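PDB 6QPS: polysaccharide Lyase Family 6 from Bacteroides cellulosilyticus, which probably cleaves mannuronic acid-rich alginate by beta-elimination, as a calcium-binding polysaccharide lyase of family 6. Local coordinates for residues Ala379-Asp384 against Ala405-Lys410; Tyr306-Arg311 against Thr351-Ser356; Phe313-Arg318 against Leu357-Gly362. All coordinates share one frame; numbering follows the deposited sequence.

All three contacts join neighbouring turns of one parallel beta-helix. Interactions 2 and 3 share the same pair of turns: the chain leaves 306-311 for 313-318 and leaves 351-356 for 357-362, so the two contacts lie on successive faces, their centres about 13 Å apart, and S356 O meets L315 N at 2.9 Å where they join. Interaction 1 belongs to the next two turns, its centre about 12 Å from that of interaction 2; A379 O reaches N354 N at 2.8 Å and continues the ladder. Interaction 3 comes nearest to the metal site, with the F313 side chain about 12 Å from the bound calcium and about 8 Å from the side chain of its ligand E244.

Interaction 1. Residues Ala379-Asp384 against Ala405-Lys410; sequences AGQTPD and AFSDKK
The carbonyl oxygen of Q381 is gripped twice: S407 N donates to it at 3.0 Å, in the carbonyl plane and on a lone pair, and a water that also accepts from D408 N donates to it. One turn's corner is thereby tied to the loop that follows strand 397-405. Just before it, G380 N gives a 2.9 Å bond to A405 O, at the end of the pairing between strands 371-379 and 397-405, where the small CB atoms of A379 and A405 pack on the same face. A second water links G380 O to S407 OG. Beside these bonds the ring of F406 lies between P383 and A379. CB of P383 sits over the centre of one ring face, 3.5 Å from the centroid, a CH-pi contact suited to the rigid, flat-sided proline; CA of A379 lies over the opposite face, toward the rim. The ring reaches this slot because CG stands anti to the carbonyl carbon (chi1 -66°). G380 suits its place twice over: a side chain would press on CE2 of F406 and, at these backbone angles, on the preceding carbonyl oxygen. The contact thus combines F406, held between proline ring and A379 backbone, with an exposed polar margin where water also donates to the carbonyls of G380 and Q381.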
ATOM      1  N   ALA A 379      13.265 -13.912 -17.185  1.00  9.82           N
ATOM      2  CA  ALA A 379      12.752 -14.799 -18.227  1.00  9.96           C
ATOM      3  C   ALA A 379      11.675 -14.109 -19.046  1.00 10.26           C
ATOM      4  O   ALA A 379      11.080 -13.115 -18.615  1.00  9.83           O
ATOM      5  CB  ALA A 379      12.183 -16.083 -17.611  1.00 11.85           C
ATOM      6  N   GLY A 380      11.396 -14.682 -20.197  1.00  9.48           N
ATOM      7  CA  GLY A 380      10.359 -14.153 -21.057  1.00 11.47           C
ATOM      8  C   GLY A 380      10.629 -14.525 -22.506  1.00 12.41           C
ATOM      9  O   GLY A 380      11.195 -15.579 -22.795  1.00 12.45           O
ATOM     10  N   GLN A 381      10.167 -13.657 -23.404  1.00 13.23           N
ATOM     11  CA  GLN A 381      10.332 -13.849 -24.839  1.00 14.90           C
ATOM     12  C   GLN A 381      11.566 -13.071 -25.287  1.00 15.15           C
ATOM     13  O   GLN A 381      12.600 -13.669 -25.606  1.00 16.38           O
ATOM     14  CB  GLN A 381       9.065 -13.399 -25.569  1.00 17.09           C
ATOM     15  CG  GLN A 381       7.897 -14.345 -25.338  1.00 24.47           C
ATOM     16  CD  GLN A 381       7.327 -14.231 -23.931  1.00 38.35           C
ATOM     17  OE1 GLN A 381       6.917 -13.146 -23.498  1.00 42.59           O
ATOM     18  NE2 GLN A 381       7.303 -15.352 -23.207  1.00 39.71           N
ATOM     19  N   THR A 382      11.471 -11.744 -25.286  1.00 16.70           N
ATOM     20  CA  THR A 382      12.571 -10.836 -25.571  1.00 16.25           C
ATOM     21  C   THR A 382      12.997 -10.169 -24.273  1.00 13.13           C
ATOM     22  O   THR A 382      12.132  -9.654 -23.557  1.00 15.16           O
ATOM     23  CB  THR A 382      12.084  -9.752 -26.545  1.00 18.85           C
ATOM     24  OG1 THR A 382      11.671 -10.356 -27.782  1.00 22.39           O
ATOM     25  CG2 THR A 382      13.172  -8.744 -26.806  1.00 20.51           C
ATOM     26  N   PRO A 383      14.285 -10.163 -23.919  1.00 11.58           N
ATOM     27  CA  PRO A 383      14.709  -9.484 -22.691  1.00 13.87           C
ATOM     28  C   PRO A 383      14.713  -7.967 -22.825  1.00 13.93           C
ATOM     29  O   PRO A 383      15.069  -7.400 -23.866  1.00 14.42           O
ATOM     30  CB  PRO A 383      16.131 -10.021 -22.472  1.00 14.20           C
ATOM     31  CG  PRO A 383      16.627 -10.335 -23.848  1.00 15.86           C
ATOM     32  CD  PRO A 383      15.424 -10.766 -24.649  1.00 15.19           C
ATOM     33  N   ASP A 384      14.320  -7.323 -21.730  1.00 12.25           N
ATOM     34  CA  ASP A 384      14.303  -5.868 -21.592  1.00 13.64           C
ATOM     35  C   ASP A 384      15.216  -5.529 -20.415  1.00 11.84           C
ATOM     36  O   ASP A 384      14.794  -5.484 -19.252  1.00 10.95           O
ATOM     37  CB  ASP A 384      12.877  -5.361 -21.372  1.00 14.80           C
ATOM     38  CG  ASP A 384      12.772  -3.843 -21.464  1.00 20.94           C
ATOM     39  OD1 ASP A 384      13.819  -3.159 -21.552  1.00 20.26           O
ATOM     40  OD2 ASP A 384      11.623  -3.352 -21.446  1.00 22.44           O
ATOM     41  N   ALA A 405      16.339 -16.839 -19.162  1.00 11.24           N
ATOM     42  CA  ALA A 405      15.510 -17.750 -19.968  1.00 11.86           C
ATOM     43  C   ALA A 405      14.642 -16.993 -20.979  1.00  9.98           C
ATOM     44  O   ALA A 405      13.518 -16.572 -20.688  1.00 10.53           O
ATOM     45  CB  ALA A 405      14.671 -18.673 -19.073  1.00 14.24           C
ATOM     46  N   PHE A 406      15.168 -16.824 -22.194  1.00 12.91           N
ATOM     47  CA  PHE A 406      14.509 -16.081 -23.267  1.00 12.43           C
ATOM     48  C   PHE A 406      14.560 -16.897 -24.558  1.00 14.25           C
ATOM     49  O   PHE A 406      15.318 -17.863 -24.686  1.00 16.10           O
ATOM     50  CB  PHE A 406      15.138 -14.693 -23.437  1.00 12.19           C
ATOM     51  CG  PHE A 406      14.927 -13.787 -22.235  1.00 10.38           C
ATOM     52  CD1 PHE A 406      15.864 -13.710 -21.205  1.00 11.79           C
ATOM     53  CD2 PHE A 406      13.766 -13.060 -22.121  1.00 10.29           C
ATOM     54  CE1 PHE A 406      15.633 -12.889 -20.115  1.00 10.71           C
ATOM     55  CE2 PHE A 406      13.540 -12.237 -21.041  1.00  9.94           C
ATOM     56  CZ  PHE A 406      14.459 -12.146 -20.044  1.00 10.18           C
ATOM     57  N   SER A 407      13.727 -16.493 -25.525  1.00 16.67           N
ATOM     58  CA  SER A 407      13.490 -17.311 -26.712  1.00 18.49           C
ATOM     59  C   SER A 407      14.730 -17.416 -27.583  1.00 19.03           C
ATOM     60  O   SER A 407      15.038 -18.501 -28.092  1.00 19.38           O
ATOM     61  CB  SER A 407      12.339 -16.724 -27.527  1.00 22.69           C
ATOM     62  OG  SER A 407      11.139 -16.688 -26.781  1.00 23.41           O
ATOM     63  N   ASP A 408      15.438 -16.298 -27.795  1.00 17.94           N
ATOM     64  CA  ASP A 408      16.645 -16.308 -28.615  1.00 17.86           C
ATOM     65  C   ASP A 408      17.804 -16.749 -27.736  1.00 16.94           C
ATOM     66  O   ASP A 408      18.156 -16.056 -26.773  1.00 16.96           O
ATOM     67  CB  ASP A 408      16.899 -14.911 -29.194  1.00 21.26           C
ATOM     68  CG  ASP A 408      18.057 -14.879 -30.187  1.00 24.79           C
ATOM     69  OD1 ASP A 408      18.899 -15.803 -30.182  1.00 22.94           O
ATOM     70  OD2 ASP A 408      18.126 -13.921 -30.991  1.00 27.23           O
ATOM     71  N   LYS A 409      18.387 -17.910 -28.053  1.00 19.74           N
ATOM     72  CA  LYS A 409      19.472 -18.438 -27.241  1.00 20.69           C
ATOM     73  C   LYS A 409      20.778 -17.696 -27.459  1.00 20.25           C
ATOM     74  O   LYS A 409      21.759 -17.995 -26.772  1.00 21.66           O
ATOM     75  CB  LYS A 409      19.666 -19.938 -27.501  1.00 26.14           C
ATOM     76  CG  LYS A 409      18.376 -20.741 -27.513  1.00 33.42           C
ATOM     77  CD  LYS A 409      17.606 -20.591 -26.208  1.00 33.86           C
ATOM     78  CE  LYS A 409      16.145 -21.010 -26.383  1.00 40.32           C
ATOM     79  NZ  LYS A 409      15.975 -22.486 -26.293  1.00 45.12           N
ATOM     80  N   LYS A 410      20.826 -16.743 -28.388  1.00 20.43           N
ATOM     81  CA  LYS A 410      21.995 -15.884 -28.535  1.00 19.25           C
ATOM     82  C   LYS A 410      21.898 -14.615 -27.690  1.00 16.33           C
ATOM     83  O   LYS A 410      22.854 -13.822 -27.662  1.00 16.78           O
ATOM     84  CB  LYS A 410      22.164 -15.477 -30.008  1.00 21.62           C
ATOM     85  CG  LYS A 410      22.470 -16.623 -30.971  1.00 27.64           C
ATOM     86  CD  LYS A 410      22.900 -16.093 -32.347  1.00 38.90           C
ATOM     87  CE  LYS A 410      23.159 -17.230 -33.315  1.00 49.46           C
ATOM     88  NZ  LYS A 410      23.695 -16.816 -34.658  1.00 54.88           N
TER
HETATM   89  O   HOH W   1      11.049 -17.893 -24.268  1.00 26.08           O
HETATM   90  O   HOH W   2      14.784 -13.492 -27.234  1.00 20.49           O

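Interaction 2. Residues Tyr306-Arg311 against Thr351-Ser356; sequences YIKDVR and TFLNSS
Strands 306-308 and 351-353 run parallel, 6° apart, with their axes 4.8 Å from each other. Y306, I307 and K308 stand beside T351, F352 and L353, and the backbone bonds alternate between the strands: I307 N to T351 O, L353 N to I307 O at 2.8 Å, and D309 N to L353 O. Y306 lies alongside T351, whose CG2 rests over one face of the phenol ring in a CH-pi contact; on the same side of the sheet CD2 of L353 packs near the tyrosine and against CG of K308. The polar ends of Y306 and K308 both go to E437 of helix 433-445, which covers this face. On the other side I307 presses CD1 to within 3.4 Å of CE1 of F352, two apolar side chains pointing into the interior. Beyond the strands both chains turn through left-handed backbone angles at D309 and N354, types that tolerate them well. The N354 side chain, CG anti to its own nitrogen (chi1 -173°), crosses that of D309 nearly at right angles, and ND2 reaches OD1 at 3.0 Å from above the carboxylate plane. In one of its two conformers R311 brings NH1 to N354 O at 3.2 Å. The hydroxyl of S355 turns back to L353 O at 2.9 Å, giving that oxygen a second donor, and accepts a weak bond from V310 N. In-register stacking of strand on strand and corner on corner is characteristic of the right-handed parallel beta-helix, the fold of family 6 lyases.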
ATOM      1  N   TYR A 306       7.514 -12.038  -7.191  1.00  7.70           N
ATOM      2  CA  TYR A 306       7.222 -12.608  -8.510  1.00  8.02           C
ATOM      3  C   TYR A 306       6.508 -11.530  -9.318  1.00  7.79           C
ATOM      4  O   TYR A 306       5.386 -11.141  -8.974  1.00  8.30           O
ATOM      5  CB  TYR A 306       6.345 -13.854  -8.335  1.00  8.98           C
ATOM      6  CG  TYR A 306       6.187 -14.741  -9.562  1.00  9.45           C
ATOM      7  CD1 TYR A 306       5.383 -14.360 -10.628  1.00  9.60           C
ATOM      8  CD2 TYR A 306       6.826 -15.984  -9.643  1.00  8.90           C
ATOM      9  CE1 TYR A 306       5.214 -15.177 -11.737  1.00 10.11           C
ATOM     10  CE2 TYR A 306       6.653 -16.806 -10.739  1.00 10.19           C
ATOM     11  CZ  TYR A 306       5.853 -16.395 -11.786  1.00 10.05           C
ATOM     12  OH  TYR A 306       5.705 -17.233 -12.881  1.00 10.54           O
ATOM     13  N   ILE A 307       7.173 -11.034 -10.367  1.00  8.04           N
ATOM     14  CA  ILE A 307       6.705  -9.891 -11.164  1.00  8.10           C
ATOM     15  C   ILE A 307       6.489 -10.374 -12.590  1.00  7.35           C
ATOM     16  O   ILE A 307       7.440 -10.842 -13.232  1.00  9.42           O
ATOM     17  CB  ILE A 307       7.724  -8.743 -11.133  1.00  9.45           C
ATOM     18  CG1 ILE A 307       7.864  -8.259  -9.698  1.00 12.48           C
ATOM     19  CG2 ILE A 307       7.288  -7.618 -12.009  1.00 10.70           C
ATOM     20  CD1 ILE A 307       9.145  -7.551  -9.350  1.00 21.32           C
ATOM     21  N   LYS A 308       5.246 -10.300 -13.067  1.00  7.20           N
ATOM     22  CA  LYS A 308       4.855 -10.832 -14.372  1.00  7.90           C
ATOM     23  C   LYS A 308       4.147  -9.803 -15.249  1.00  9.46           C
ATOM     24  O   LYS A 308       3.157  -9.193 -14.839  1.00  9.60           O
ATOM     25  CB  LYS A 308       3.930 -12.060 -14.180  1.00  8.77           C
ATOM     26  CG  LYS A 308       3.477 -12.737 -15.465  1.00 10.53           C
ATOM     27  CD  LYS A 308       2.433 -13.834 -15.240  1.00  9.77           C
ATOM     28  CE  LYS A 308       2.213 -14.647 -16.501  1.00 11.90           C
ATOM     29  NZ  LYS A 308       1.032 -15.555 -16.366  1.00 13.43           N
ATOM     30  N   ASP A 309       4.590  -9.715 -16.512  1.00  9.20           N
ATOM     31  CA  ASP A 309       3.891  -8.979 -17.563  1.00 10.05           C
ATOM     32  C   ASP A 309       3.572  -7.541 -17.154  1.00  9.29           C
ATOM     33  O   ASP A 309       2.470  -7.048 -17.408  1.00 10.70           O
ATOM     34  CB  ASP A 309       2.591  -9.679 -17.978  1.00  9.82           C
ATOM     35  CG  ASP A 309       2.803 -11.035 -18.630  1.00 13.42           C
ATOM     36  OD1 ASP A 309       3.910 -11.322 -19.163  1.00 12.55           O
ATOM     37  OD2 ASP A 309       1.824 -11.825 -18.629  1.00 13.54           O
ATOM     38  N   VAL A 310       4.529  -6.850 -16.523  1.00  9.70           N
ATOM     39  CA  VAL A 310       4.369  -5.419 -16.243  1.00 10.60           C
ATOM     40  C   VAL A 310       5.113  -4.638 -17.317  1.00 13.20           C
ATOM     41  O   VAL A 310       6.180  -5.059 -17.770  1.00 14.45           O
ATOM     42  CB  VAL A 310       4.826  -5.016 -14.826  1.00 10.08           C
ATOM     43  CG1 VAL A 310       3.980  -5.746 -13.786  1.00  9.39           C
ATOM     44  CG2 VAL A 310       6.305  -5.289 -14.587  1.00 13.02           C
ATOM     45  N   ARG A 311       4.574  -3.486 -17.715  0.59 12.22           N
ATOM     46  CA  ARG A 311       5.078  -2.812 -18.905  0.59 13.07           C
ATOM     47  C   ARG A 311       5.936  -1.580 -18.655  0.59 13.63           C
ATOM     48  O   ARG A 311       6.673  -1.180 -19.567  0.59 16.45           O
ATOM     49  CB  ARG A 311       3.925  -2.466 -19.848  0.59 18.07           C
ATOM     50  CG  ARG A 311       3.344  -3.717 -20.503  0.59 20.84           C
ATOM     51  CD  ARG A 311       4.138  -4.209 -21.724  0.59 23.73           C
ATOM     52  NE  ARG A 311       5.556  -4.465 -21.462  0.59 22.73           N
ATOM     53  CZ  ARG A 311       6.043  -5.553 -20.861  0.59 23.09           C
ATOM     54  NH1 ARG A 311       5.250  -6.524 -20.439  0.59 16.45           N
ATOM     55  NH2 ARG A 311       7.346  -5.668 -20.668  0.59 27.97           N
ATOM     56  N   THR A 351      11.568 -13.390  -9.188  1.00  7.98           N
ATOM     57  CA  THR A 351      11.294 -13.763 -10.577  1.00  8.50           C
ATOM     58  C   THR A 351      10.778 -12.547 -11.327  1.00  7.90           C
ATOM     59  O   THR A 351       9.866 -11.869 -10.843  1.00  8.43           O
ATOM     60  CB  THR A 351      10.241 -14.874 -10.644  1.00  8.89           C
ATOM     61  OG1 THR A 351      10.747 -16.066 -10.031  1.00 10.80           O
ATOM     62  CG2 THR A 351       9.867 -15.175 -12.083  1.00  9.24           C
ATOM     63  N   PHE A 352      11.383 -12.264 -12.491  1.00  8.20           N
ATOM     64  CA  PHE A 352      10.974 -11.182 -13.380  1.00  9.75           C
ATOM     65  C   PHE A 352      10.650 -11.824 -14.720  1.00  8.20           C
ATOM     66  O   PHE A 352      11.555 -12.196 -15.477  1.00 10.11           O
ATOM     67  CB  PHE A 352      12.077 -10.151 -13.510  1.00 10.61           C
ATOM     68  CG  PHE A 352      12.525  -9.593 -12.207  1.00  9.58           C
ATOM     69  CD1 PHE A 352      11.893  -8.488 -11.660  1.00 11.70           C
ATOM     70  CD2 PHE A 352      13.571 -10.171 -11.506  1.00 10.04           C
ATOM     71  CE1 PHE A 352      12.293  -7.970 -10.449  1.00 11.57           C
ATOM     72  CE2 PHE A 352      13.988  -9.631 -10.289  1.00 11.25           C
ATOM     73  CZ  PHE A 352      13.335  -8.553  -9.755  1.00 10.20           C
ATOM     74  N   LEU A 353       9.360 -11.970 -14.982  1.00  8.76           N
ATOM     75  CA  LEU A 353       8.846 -12.694 -16.138  1.00  9.35           C
ATOM     76  C   LEU A 353       8.194 -11.712 -17.104  1.00  9.07           C
ATOM     77  O   LEU A 353       7.195 -11.059 -16.759  1.00  9.34           O
ATOM     78  CB  LEU A 353       7.859 -13.764 -15.663  1.00 10.25           C
ATOM     79  CG  LEU A 353       7.194 -14.607 -16.731  1.00 13.01           C
ATOM     80  CD1 LEU A 353       8.211 -15.369 -17.590  1.00 15.71           C
ATOM     81  CD2 LEU A 353       6.186 -15.573 -16.135  1.00 13.90           C
ATOM     82  N   ASN A 354       8.756 -11.609 -18.307  1.00  9.34           N
ATOM     83  CA  ASN A 354       8.335 -10.582 -19.255  1.00  9.23           C
ATOM     84  C   ASN A 354       8.179  -9.223 -18.553  1.00 10.47           C
ATOM     85  O   ASN A 354       7.216  -8.485 -18.786  1.00 12.26           O
ATOM     86  CB  ASN A 354       7.067 -10.998 -19.984  1.00 11.55           C
ATOM     87  CG  ASN A 354       6.706 -10.056 -21.083  1.00 15.08           C
ATOM     88  OD1 ASN A 354       7.580  -9.528 -21.793  1.00 16.27           O
ATOM     89  ND2 ASN A 354       5.403  -9.844 -21.267  1.00 15.09           N
ATOM     90  N   SER A 355       9.168  -8.893 -17.713  1.00  9.50           N
ATOM     91  CA  SER A 355       9.221  -7.650 -16.952  1.00  9.34           C
ATOM     92  C   SER A 355      10.672  -7.175 -16.883  1.00 11.27           C
ATOM     93  O   SER A 355      11.578  -7.965 -16.619  1.00 10.92           O
ATOM     94  CB  SER A 355       8.695  -7.902 -15.526  1.00 10.56           C
ATOM     95  OG  SER A 355       7.352  -8.388 -15.558  1.00  9.66           O
ATOM     96  N   SER A 356      10.884  -5.874 -17.095  1.00 10.47           N
ATOM     97  CA  SER A 356      12.225  -5.347 -17.347  1.00 10.22           C
ATOM     98  C   SER A 356      13.066  -5.190 -16.065  1.00 10.04           C
ATOM     99  O   SER A 356      12.557  -5.103 -14.932  1.00 10.49           O
ATOM    100  CB  SER A 356      12.127  -3.965 -17.988  1.00 11.08           C
ATOM    101  OG  SER A 356      11.719  -3.049 -16.973  1.00 13.25           O
TER
HETATM  102  O   HOH W   3       8.720  -4.089 -17.894  1.00 14.95           O
HETATM  103  O   HOH W   4       9.791  -7.652 -21.085  1.00 18.92           O

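Interaction 3. Residues Phe313-Arg318 against Leu357-Gly362; sequences FGLLVR and LELGSG
In this pair of parallel beta-helix strands F313 stands just before the corner and only skirts the next turn, its CB 4.3 Å from OE1 of E358; its ring is covered on one face by CB of L316. After the corner at G314 the strands run parallel, 2° apart. L315 points to the interior, where CB meets CD2 of L357 at 3.8 Å, and its carbonyl oxygen accepts from E358 N at 2.9 Å. L316 faces the other way: its CD1 lies against the carboxylate end of the extended E358, 3.6 Å from OE2, and the S361 hydroxyl donates to that same OE2. V317 returns to the interior, where its CG2 packs against CD2 of L359; its backbone takes a bond from G360 N at 2.8 Å and gives one to E358 O. The beta-branched and leucine side chains suit this filled, apolar interior. G360 adopts positive phi, which lets the chain turn its corner without pressing a side chain on the preceding carbonyl. R318 closes the segment. With CG anti to the backbone nitrogen (chi1 -159°) and the chain extended as far as NE, its guanidinium spreads over G362, while NH1 bonds to R363 O and the charge faces the ring of Y339 in a cation-pi contact. Cut back to alanine, R318 would lose the group that reaches R363 O and Y339, and the carbonyl is likely to be left without this donor and the ring without its cation. G362 fits closely, since any CB would collide with CG of R318; its CA lies 3.8 Å from CZ, over the centre of the guanidinium face.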
ATOM      1  N   PHE A 313       8.261  -0.935 -15.654  1.00 12.66           N
ATOM      2  CA  PHE A 313       9.531  -1.502 -15.198  1.00 11.55           C
ATOM      3  C   PHE A 313       9.173  -2.698 -14.326  1.00 11.87           C
ATOM      4  O   PHE A 313       8.138  -2.691 -13.655  1.00 11.82           O
ATOM      5  CB  PHE A 313      10.451  -0.527 -14.415  1.00 11.57           C
ATOM      6  CG  PHE A 313       9.793   0.076 -13.216  1.00 11.92           C
ATOM      7  CD1 PHE A 313       9.768  -0.577 -12.006  1.00 11.64           C
ATOM      8  CD2 PHE A 313       9.160   1.307 -13.312  1.00 13.00           C
ATOM      9  CE1 PHE A 313       9.106  -0.024 -10.943  1.00 11.82           C
ATOM     10  CE2 PHE A 313       8.517   1.858 -12.236  1.00 12.94           C
ATOM     11  CZ  PHE A 313       8.475   1.179 -11.061  1.00 12.54           C
ATOM     12  N   GLY A 314      10.037  -3.709 -14.314  1.00  9.96           N
ATOM     13  CA  GLY A 314       9.909  -4.822 -13.383  1.00  9.08           C
ATOM     14  C   GLY A 314      10.650  -4.515 -12.095  1.00  8.51           C
ATOM     15  O   GLY A 314      10.095  -4.620 -10.995  1.00  9.58           O
ATOM     16  N   LEU A 315      11.912  -4.113 -12.237  1.00  9.18           N
ATOM     17  CA  LEU A 315      12.750  -3.604 -11.153  1.00  8.34           C
ATOM     18  C   LEU A 315      13.410  -2.335 -11.658  1.00 10.24           C
ATOM     19  O   LEU A 315      13.994  -2.342 -12.742  1.00  9.78           O
ATOM     20  CB  LEU A 315      13.861  -4.594 -10.783  1.00 10.12           C
ATOM     21  CG  LEU A 315      14.823  -4.080  -9.705  1.00  9.50           C
ATOM     22  CD1 LEU A 315      14.200  -3.972  -8.331  1.00 10.87           C
ATOM     23  CD2 LEU A 315      16.062  -4.995  -9.679  1.00 11.66           C
ATOM     24  N   LEU A 316      13.362  -1.261 -10.875  1.00  9.91           N
ATOM     25  CA  LEU A 316      14.101  -0.043 -11.174  1.00  9.17           C
ATOM     26  C   LEU A 316      14.980   0.297  -9.979  1.00  9.30           C
ATOM     27  O   LEU A 316      14.479   0.371  -8.849  1.00 11.22           O
ATOM     28  CB  LEU A 316      13.141   1.103 -11.501  1.00 11.52           C
ATOM     29  CG  LEU A 316      13.756   2.368 -12.110  1.00 14.50           C
ATOM     30  CD1 LEU A 316      12.725   3.109 -12.972  1.00 15.49           C
ATOM     31  CD2 LEU A 316      14.324   3.287 -11.038  1.00 14.82           C
ATOM     32  N   VAL A 317      16.282   0.478 -10.225  1.00  8.78           N
ATOM     33  CA  VAL A 317      17.240   0.895  -9.197  1.00  9.02           C
ATOM     34  C   VAL A 317      17.802   2.254  -9.624  1.00  9.47           C
ATOM     35  O   VAL A 317      18.506   2.358 -10.634  1.00 11.39           O
ATOM     36  CB  VAL A 317      18.351  -0.138  -8.966  1.00  8.74           C
ATOM     37  CG1 VAL A 317      19.301   0.348  -7.851  1.00 10.10           C
ATOM     38  CG2 VAL A 317      17.761  -1.500  -8.600  1.00 10.27           C
ATOM     39  N   ARG A 318      17.489   3.298  -8.860  1.00  9.84           N
ATOM     40  CA  ARG A 318      17.713   4.672  -9.284  1.00  9.79           C
ATOM     41  C   ARG A 318      19.028   5.229  -8.742  1.00 10.92           C
ATOM     42  O   ARG A 318      19.486   4.848  -7.658  1.00 10.15           O
ATOM     43  CB  ARG A 318      16.575   5.546  -8.761  1.00 10.00           C
ATOM     44  CG  ARG A 318      16.382   6.865  -9.521  1.00 11.51           C
ATOM     45  CD  ARG A 318      15.516   7.858  -8.749  1.00 10.66           C
ATOM     46  NE  ARG A 318      15.200   9.087  -9.505  1.00 11.88           N
ATOM     47  CZ  ARG A 318      15.988  10.149  -9.600  1.00 12.67           C
ATOM     48  NH1 ARG A 318      17.173  10.171  -9.002  1.00 13.91           N
ATOM     49  NH2 ARG A 318      15.593  11.196 -10.311  1.00 15.97           N
ATOM     50  N   LEU A 357      14.386  -5.095 -16.276  1.00 10.05           N
ATOM     51  CA  LEU A 357      15.349  -4.655 -15.259  1.00 10.32           C
ATOM     52  C   LEU A 357      15.931  -3.336 -15.752  1.00  8.96           C
ATOM     53  O   LEU A 357      16.487  -3.285 -16.852  1.00 10.45           O
ATOM     54  CB  LEU A 357      16.472  -5.681 -15.073  1.00 10.39           C
ATOM     55  CG  LEU A 357      16.022  -7.069 -14.637  1.00 10.00           C
ATOM     56  CD1 LEU A 357      17.225  -8.030 -14.624  1.00 13.72           C
ATOM     57  CD2 LEU A 357      15.326  -7.076 -13.302  1.00 11.57           C
ATOM     58  N   GLU A 358      15.832  -2.280 -14.937  1.00 10.31           N
ATOM     59  CA  GLU A 358      16.326  -0.960 -15.317  1.00 11.09           C
ATOM     60  C   GLU A 358      17.233  -0.470 -14.197  1.00 10.96           C
ATOM     61  O   GLU A 358      16.751  -0.191 -13.093  1.00 11.43           O
ATOM     62  CB  GLU A 358      15.153  -0.002 -15.546  1.00 14.52           C
ATOM     63  CG  GLU A 358      15.572   1.377 -15.954  1.00 17.44           C
ATOM     64  CD  GLU A 358      14.389   2.298 -16.244  1.00 23.21           C
ATOM     65  OE1 GLU A 358      13.307   1.831 -16.696  1.00 23.14           O
ATOM     66  OE2 GLU A 358      14.559   3.511 -16.010  1.00 18.61           O
ATOM     67  N   LEU A 359      18.529  -0.384 -14.477  1.00 11.59           N
ATOM     68  CA  LEU A 359      19.534  -0.150 -13.442  1.00 11.71           C
ATOM     69  C   LEU A 359      20.326   1.114 -13.735  1.00 11.40           C
ATOM     70  O   LEU A 359      20.995   1.211 -14.770  1.00 12.23           O
ATOM     71  CB  LEU A 359      20.494  -1.339 -13.343  1.00 13.23           C
ATOM     72  CG  LEU A 359      19.849  -2.719 -13.273  1.00 15.03           C
ATOM     73  CD1 LEU A 359      20.932  -3.803 -13.242  1.00 16.82           C
ATOM     74  CD2 LEU A 359      18.906  -2.810 -12.069  1.00 12.33           C
ATOM     75  N   GLY A 360      20.296   2.062 -12.799  1.00 11.96           N
ATOM     76  CA  GLY A 360      21.110   3.253 -12.913  1.00 13.39           C
ATOM     77  C   GLY A 360      20.461   4.468 -13.543  1.00 13.12           C
ATOM     78  O   GLY A 360      21.157   5.458 -13.790  1.00 15.66           O
ATOM     79  N   SER A 361      19.157   4.438 -13.790  1.00 13.44           N
ATOM     80  CA  SER A 361      18.492   5.585 -14.377  1.00 13.45           C
ATOM     81  C   SER A 361      18.183   6.641 -13.310  1.00 12.95           C
ATOM     82  O   SER A 361      18.359   6.422 -12.108  1.00 13.35           O
ATOM     83  CB  SER A 361      17.201   5.150 -15.062  1.00 15.14           C
ATOM     84  OG  SER A 361      16.348   4.516 -14.149  1.00 16.32           O
ATOM     85  N   GLY A 362      17.769   7.814 -13.778  1.00 14.48           N
ATOM     86  CA  GLY A 362      17.398   8.932 -12.924  1.00 14.99           C
ATOM     87  C   GLY A 362      18.422  10.047 -12.999  1.00 13.30           C
ATOM     88  O   GLY A 362      19.477   9.942 -13.614  1.00 19.43           O
TER